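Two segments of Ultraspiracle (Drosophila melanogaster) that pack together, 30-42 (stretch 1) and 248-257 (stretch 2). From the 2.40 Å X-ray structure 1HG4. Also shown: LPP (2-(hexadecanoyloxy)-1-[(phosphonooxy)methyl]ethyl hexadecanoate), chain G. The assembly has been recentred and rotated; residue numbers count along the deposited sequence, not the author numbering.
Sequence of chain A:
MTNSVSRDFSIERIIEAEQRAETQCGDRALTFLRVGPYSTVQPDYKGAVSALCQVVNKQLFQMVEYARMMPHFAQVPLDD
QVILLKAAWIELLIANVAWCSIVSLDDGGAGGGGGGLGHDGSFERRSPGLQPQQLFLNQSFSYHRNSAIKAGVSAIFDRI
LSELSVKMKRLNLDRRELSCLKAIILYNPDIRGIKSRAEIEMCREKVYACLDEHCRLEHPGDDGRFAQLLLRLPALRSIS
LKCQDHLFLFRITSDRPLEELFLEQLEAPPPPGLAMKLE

Stretch 1 30-42: LTFLRVGPYSTVQ
Stretch 2 248-257: FLFRITSDRP

Residues 30-42 form an irregular segment with no regular secondary structure, running against the last part of a helix that begins earlier in the chain and includes Phe248 and Leu249, and the loop that follows it, in opposite directions: Phe32 lies beside Ser254, Leu33 beside Thr253 (CA-CA 4.4 Å, a single beta bridge), Val35 beside Ile252, Ser39 beside Arg251 and Thr40 beside Phe250. Together they bury 622 Å². Phe32 (chi1 t, chi2 50°) accepts a short hydrogen bond at O from Ser254 N (2.6 Å), and its O also receives a CA-H contact from Thr253 CA (3.3 Å). Its CB points sideways, but the ring reaches across: Thr253 CB covers one face, 4.1 Å from Phe32 CZ, and Arg256 O lies at the edge, 4.0 Å from Phe32 CE1. Leu33 (m, p) offers its CA to Ile252 O at 3.2 Å, and Arg34 N completes the bridge with a nearly straight hydrogen bond to Ile252 O (2.6 Å, 160°). The CB of Arg34 points away, yet its long side chain (p, t, t, chi4 -91°) returns, placing the guanidinium face over Ser254 CA; Ser254 (t) accepts at OG from Arg256 N (2.9 Å). Val35 (p) sets its CB 4.4 Å from CG2 of Ile252 (p, t). A type I turn from Gly36 to Ser39, closed by Ser39 N to Gly36 O (3.1 Å), makes a short outward loop, after which the chain rejoins stretch 2 in the same direction; Gly36 N also donates to Ser39 OG (2.8 Å). Ser39 (m) brings OG 2.8 Å from Arg251 O, where positive phi (48°) takes the backbone out of the helix. Thr40 N donates to Phe250 O (3.0 Å, 157°), and Thr40 OG1 (rotamer p) meets the edge of the Phe250 ring (m) at CD1 (3.2 Å). Val41 (t) holds CG2 4.4 Å from Ile252 CG2 and 3.6 Å from LPP C14, an atom that also covers one face of the Phe250 ring. Gln42 N donates to LPP O10 (3.2 Å), fixing an ester carbonyl of the lipid.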

# COMPACT_ATOMS: atom_id res chain seq x y z
N LEU A 30 14.31 -20.38 -23.19
CA LEU A 30 13.35 -21.04 -22.31
C LEU A 30 12.42 -21.72 -23.33
O LEU A 30 11.63 -21.06 -24.02
CB LEU A 30 12.59 -19.98 -21.49
CG LEU A 30 11.50 -20.34 -20.48
CD1 LEU A 30 11.03 -21.76 -20.66
CD2 LEU A 30 12.03 -20.13 -19.08
N THR A 31 12.53 -23.04 -23.45
CA THR A 31 11.72 -23.76 -24.43
C THR A 31 10.27 -24.02 -23.98
O THR A 31 9.96 -25.09 -23.46
CB THR A 31 12.39 -25.10 -24.79
OG1 THR A 31 12.46 -25.93 -23.63
CG2 THR A 31 13.80 -24.88 -25.31
N PHE A 32 9.40 -23.04 -24.17
CA PHE A 32 8.01 -23.18 -23.82
C PHE A 32 7.20 -23.52 -25.09
O PHE A 32 6.27 -24.34 -25.06
CB PHE A 32 7.47 -21.89 -23.20
CG PHE A 32 6.03 -21.98 -22.76
CD1 PHE A 32 5.61 -23.03 -21.97
CD2 PHE A 32 5.11 -21.02 -23.14
CE1 PHE A 32 4.28 -23.13 -21.56
CE2 PHE A 32 3.78 -21.11 -22.74
CZ PHE A 32 3.36 -22.16 -21.95
N LEU A 33 7.54 -22.87 -26.19
CA LEU A 33 6.85 -23.11 -27.45
C LEU A 33 7.62 -24.15 -28.25
O LEU A 33 8.84 -24.24 -28.15
CB LEU A 33 6.73 -21.83 -28.27
CG LEU A 33 5.69 -20.78 -27.87
CD1 LEU A 33 5.87 -20.39 -26.44
CD2 LEU A 33 5.83 -19.57 -28.76
N ARG A 34 6.89 -24.92 -29.03
CA ARG A 34 7.46 -25.94 -29.89
C ARG A 34 6.32 -26.71 -30.54
O ARG A 34 5.23 -26.85 -29.97
CB ARG A 34 8.36 -26.89 -29.10
CG ARG A 34 7.69 -27.50 -27.91
CD ARG A 34 8.29 -28.85 -27.60
NE ARG A 34 7.65 -29.44 -26.43
CZ ARG A 34 8.06 -29.27 -25.17
NH1 ARG A 34 9.14 -28.52 -24.92
NH2 ARG A 34 7.39 -29.84 -24.18
N VAL A 35 6.58 -27.22 -31.73
CA VAL A 35 5.56 -27.96 -32.46
C VAL A 35 5.76 -29.45 -32.23
O VAL A 35 6.84 -29.98 -32.46
CB VAL A 35 5.59 -27.59 -33.98
CG1 VAL A 35 7.01 -27.33 -34.44
CG2 VAL A 35 4.97 -28.68 -34.82
N GLY A 36 4.72 -30.10 -31.72
CA GLY A 36 4.77 -31.53 -31.45
C GLY A 36 3.79 -32.27 -32.34
O GLY A 36 3.08 -31.64 -33.12
N PRO A 37 3.72 -33.61 -32.24
CA PRO A 37 2.79 -34.40 -33.07
C PRO A 37 1.30 -34.11 -32.86
O PRO A 37 0.45 -34.69 -33.54
CB PRO A 37 3.16 -35.84 -32.73
CG PRO A 37 3.65 -35.74 -31.31
CD PRO A 37 4.51 -34.50 -31.36
N TYR A 38 0.98 -33.21 -31.93
CA TYR A 38 -0.41 -32.86 -31.65
C TYR A 38 -0.76 -31.41 -32.02
O TYR A 38 -1.86 -30.92 -31.74
CB TYR A 38 -0.72 -33.13 -30.17
CG TYR A 38 -0.59 -34.60 -29.81
CD1 TYR A 38 0.58 -35.31 -30.12
CD2 TYR A 38 -1.62 -35.29 -29.17
CE1 TYR A 38 0.71 -36.66 -29.82
CE2 TYR A 38 -1.50 -36.64 -28.87
CZ TYR A 38 -0.33 -37.32 -29.20
OH TYR A 38 -0.18 -38.66 -28.90
N SER A 39 0.19 -30.74 -32.66
CA SER A 39 0.04 -29.36 -33.09
C SER A 39 -0.84 -29.29 -34.33
O SER A 39 -0.68 -30.07 -35.26
CB SER A 39 1.41 -28.75 -33.40
OG SER A 39 2.29 -28.89 -32.29
N THR A 40 -1.75 -28.33 -34.35
CA THR A 40 -2.65 -28.16 -35.49
C THR A 40 -1.97 -27.29 -36.55
O THR A 40 -2.47 -26.23 -36.95
CB THR A 40 -3.95 -27.49 -35.03
OG1 THR A 40 -3.70 -26.12 -34.66
CG2 THR A 40 -4.52 -28.23 -33.83
N VAL A 41 -0.81 -27.76 -37.01
CA VAL A 41 -0.01 -27.07 -38.03
C VAL A 41 0.27 -28.05 -39.17
O VAL A 41 0.73 -29.17 -38.94
CB VAL A 41 1.34 -26.57 -37.42
CG1 VAL A 41 2.27 -26.06 -38.51
CG2 VAL A 41 1.08 -25.48 -36.39
N GLN A 42 -0.01 -27.65 -40.40
CA GLN A 42 0.26 -28.52 -41.54
C GLN A 42 1.74 -28.90 -41.54
O GLN A 42 2.59 -28.09 -41.18
CB GLN A 42 -0.08 -27.80 -42.84
CG GLN A 42 -1.52 -27.31 -42.94
CD GLN A 42 -2.52 -28.45 -43.08
OE1 GLN A 42 -2.60 -29.10 -44.13
NE2 GLN A 42 -3.29 -28.69 -42.03
N PHE A 248 -2.99 -21.75 -27.41
CA PHE A 248 -3.64 -22.95 -26.89
C PHE A 248 -4.35 -23.67 -28.01
O PHE A 248 -4.34 -24.90 -28.05
CB PHE A 248 -4.65 -22.59 -25.80
N LEU A 249 -4.94 -22.91 -28.93
CA LEU A 249 -5.68 -23.47 -30.05
C LEU A 249 -4.85 -24.31 -31.01
O LEU A 249 -5.30 -25.35 -31.47
CB LEU A 249 -6.35 -22.34 -30.84
CG LEU A 249 -7.83 -22.53 -31.18
CD1 LEU A 249 -8.22 -21.54 -32.28
CD2 LEU A 249 -8.09 -23.97 -31.65
N PHE A 250 -3.64 -23.84 -31.34
CA PHE A 250 -2.76 -24.56 -32.25
C PHE A 250 -1.92 -25.61 -31.53
O PHE A 250 -1.23 -26.41 -32.16
CB PHE A 250 -1.84 -23.57 -32.96
CG PHE A 250 -2.56 -22.56 -33.82
CD1 PHE A 250 -3.67 -22.92 -34.56
CD2 PHE A 250 -2.09 -21.24 -33.89
CE1 PHE A 250 -4.32 -21.98 -35.37
CE2 PHE A 250 -2.74 -20.30 -34.69
CZ PHE A 250 -3.85 -20.66 -35.44
N ARG A 251 -1.97 -25.60 -30.20
CA ARG A 251 -1.22 -26.55 -29.37
C ARG A 251 0.25 -26.70 -29.77
O ARG A 251 0.66 -27.70 -30.35
CB ARG A 251 -1.91 -27.92 -29.41
N ILE A 252 1.03 -25.68 -29.45
CA ILE A 252 2.47 -25.64 -29.71
C ILE A 252 3.21 -25.23 -28.43
O ILE A 252 4.32 -24.69 -28.49
CB ILE A 252 2.80 -24.64 -30.82
CG1 ILE A 252 2.12 -23.30 -30.55
CG2 ILE A 252 2.37 -25.20 -32.16
CD1 ILE A 252 2.42 -22.25 -31.60
N THR A 253 2.60 -25.49 -27.28
CA THR A 253 3.20 -25.16 -25.99
C THR A 253 3.67 -26.43 -25.30
O THR A 253 3.17 -27.52 -25.56
CB THR A 253 2.19 -24.47 -25.07
OG1 THR A 253 1.14 -25.39 -24.74
CG2 THR A 253 1.60 -23.25 -25.75
N SER A 254 4.63 -26.26 -24.39
CA SER A 254 5.19 -27.38 -23.64
C SER A 254 4.17 -28.08 -22.74
O SER A 254 3.20 -27.47 -22.31
CB SER A 254 6.35 -26.87 -22.78
OG SER A 254 6.72 -27.84 -21.83
N ASP A 255 4.37 -29.36 -22.47
CA ASP A 255 3.42 -30.00 -21.58
C ASP A 255 3.74 -29.51 -20.17
O ASP A 255 2.86 -29.44 -19.31
CB ASP A 255 3.51 -31.53 -21.67
CG ASP A 255 2.78 -32.07 -22.88
OD1 ASP A 255 1.64 -31.61 -23.12
OD2 ASP A 255 3.33 -32.96 -23.58
N ARG A 256 5.00 -29.14 -19.96
CA ARG A 256 5.42 -28.63 -18.66
C ARG A 256 4.85 -27.23 -18.45
O ARG A 256 4.92 -26.38 -19.35
CB ARG A 256 6.94 -28.59 -18.55
CG ARG A 256 7.43 -28.77 -17.15
CD ARG A 256 8.40 -29.92 -17.09
NE ARG A 256 9.77 -29.51 -17.35
CZ ARG A 256 10.54 -28.89 -16.45
NH1 ARG A 256 10.06 -28.62 -15.25
NH2 ARG A 256 11.78 -28.55 -16.76
N PRO A 257 4.25 -26.97 -17.28
CA PRO A 257 3.67 -25.65 -17.00
C PRO A 257 4.75 -24.58 -16.94
O PRO A 257 5.79 -24.75 -16.30
CB PRO A 257 2.98 -25.86 -15.66
CG PRO A 257 3.85 -26.89 -15.00
CD PRO A 257 4.12 -27.86 -16.12
P1 LPP G . -3.61 -24.30 -44.63
O2 LPP G . -3.84 -23.04 -45.62
O3 LPP G . -3.48 -25.58 -45.61
O4 LPP G . -4.88 -24.45 -43.46
O5 LPP G . -2.13 -24.12 -43.94
C6 LPP G . -1.65 -22.80 -43.80
C7 LPP G . -0.56 -22.75 -42.74
C8 LPP G . 0.40 -21.60 -43.08
O9 LPP G . -1.16 -22.49 -41.48
O27 LPP G . 1.29 -21.38 -42.02
C11 LPP G . -0.77 -23.37 -40.50
O10 LPP G . -0.32 -24.50 -40.66
C12 LPP G . -1.00 -22.73 -39.13
C13 LPP G . 0.30 -22.09 -38.67
C14 LPP G . 0.34 -22.03 -37.15
C15 LPP G . 0.25 -20.58 -36.72
C16 LPP G . 1.14 -20.34 -35.52
C17 LPP G . 1.30 -18.84 -35.33
C18 LPP G . 1.27 -18.53 -33.84
C19 LPP G . 0.04 -17.68 -33.55
C20 LPP G . 0.49 -16.27 -33.16
C21 LPP G . -0.05 -15.91 -31.78
C22 LPP G . 0.87 -16.47 -30.70
C23 LPP G . 1.83 -15.39 -30.22
C24 LPP G . 2.91 -16.06 -29.37
C25 LPP G . 3.87 -15.01 -28.82
C26 LPP G . 3.53 -14.70 -27.37
C29 LPP G . 2.23 -20.46 -42.35
O28 LPP G . 2.21 -19.72 -43.32
C30 LPP G . 3.34 -20.52 -41.29
C31 LPP G . 4.01 -19.15 -41.15
C32 LPP G . 3.69 -18.55 -39.78
C33 LPP G . 3.03 -17.18 -39.96
C34 LPP G . 2.77 -16.55 -38.60
C35 LPP G . 2.30 -15.12 -38.77
C36 LPP G . 2.69 -14.29 -37.56
C37 LPP G . 1.46 -13.97 -36.72
C38 LPP G . 1.60 -12.59 -36.09
C39 LPP G . 1.79 -12.73 -34.58
C40 LPP G . 3.26 -12.54 -34.24
C41 LPP G . 3.42 -12.19 -32.78
C42 LPP G . 4.71 -12.82 -32.29
C43 LPP G . 5.15 -12.15 -30.99
C44 LPP G . 6.55 -12.62 -30.60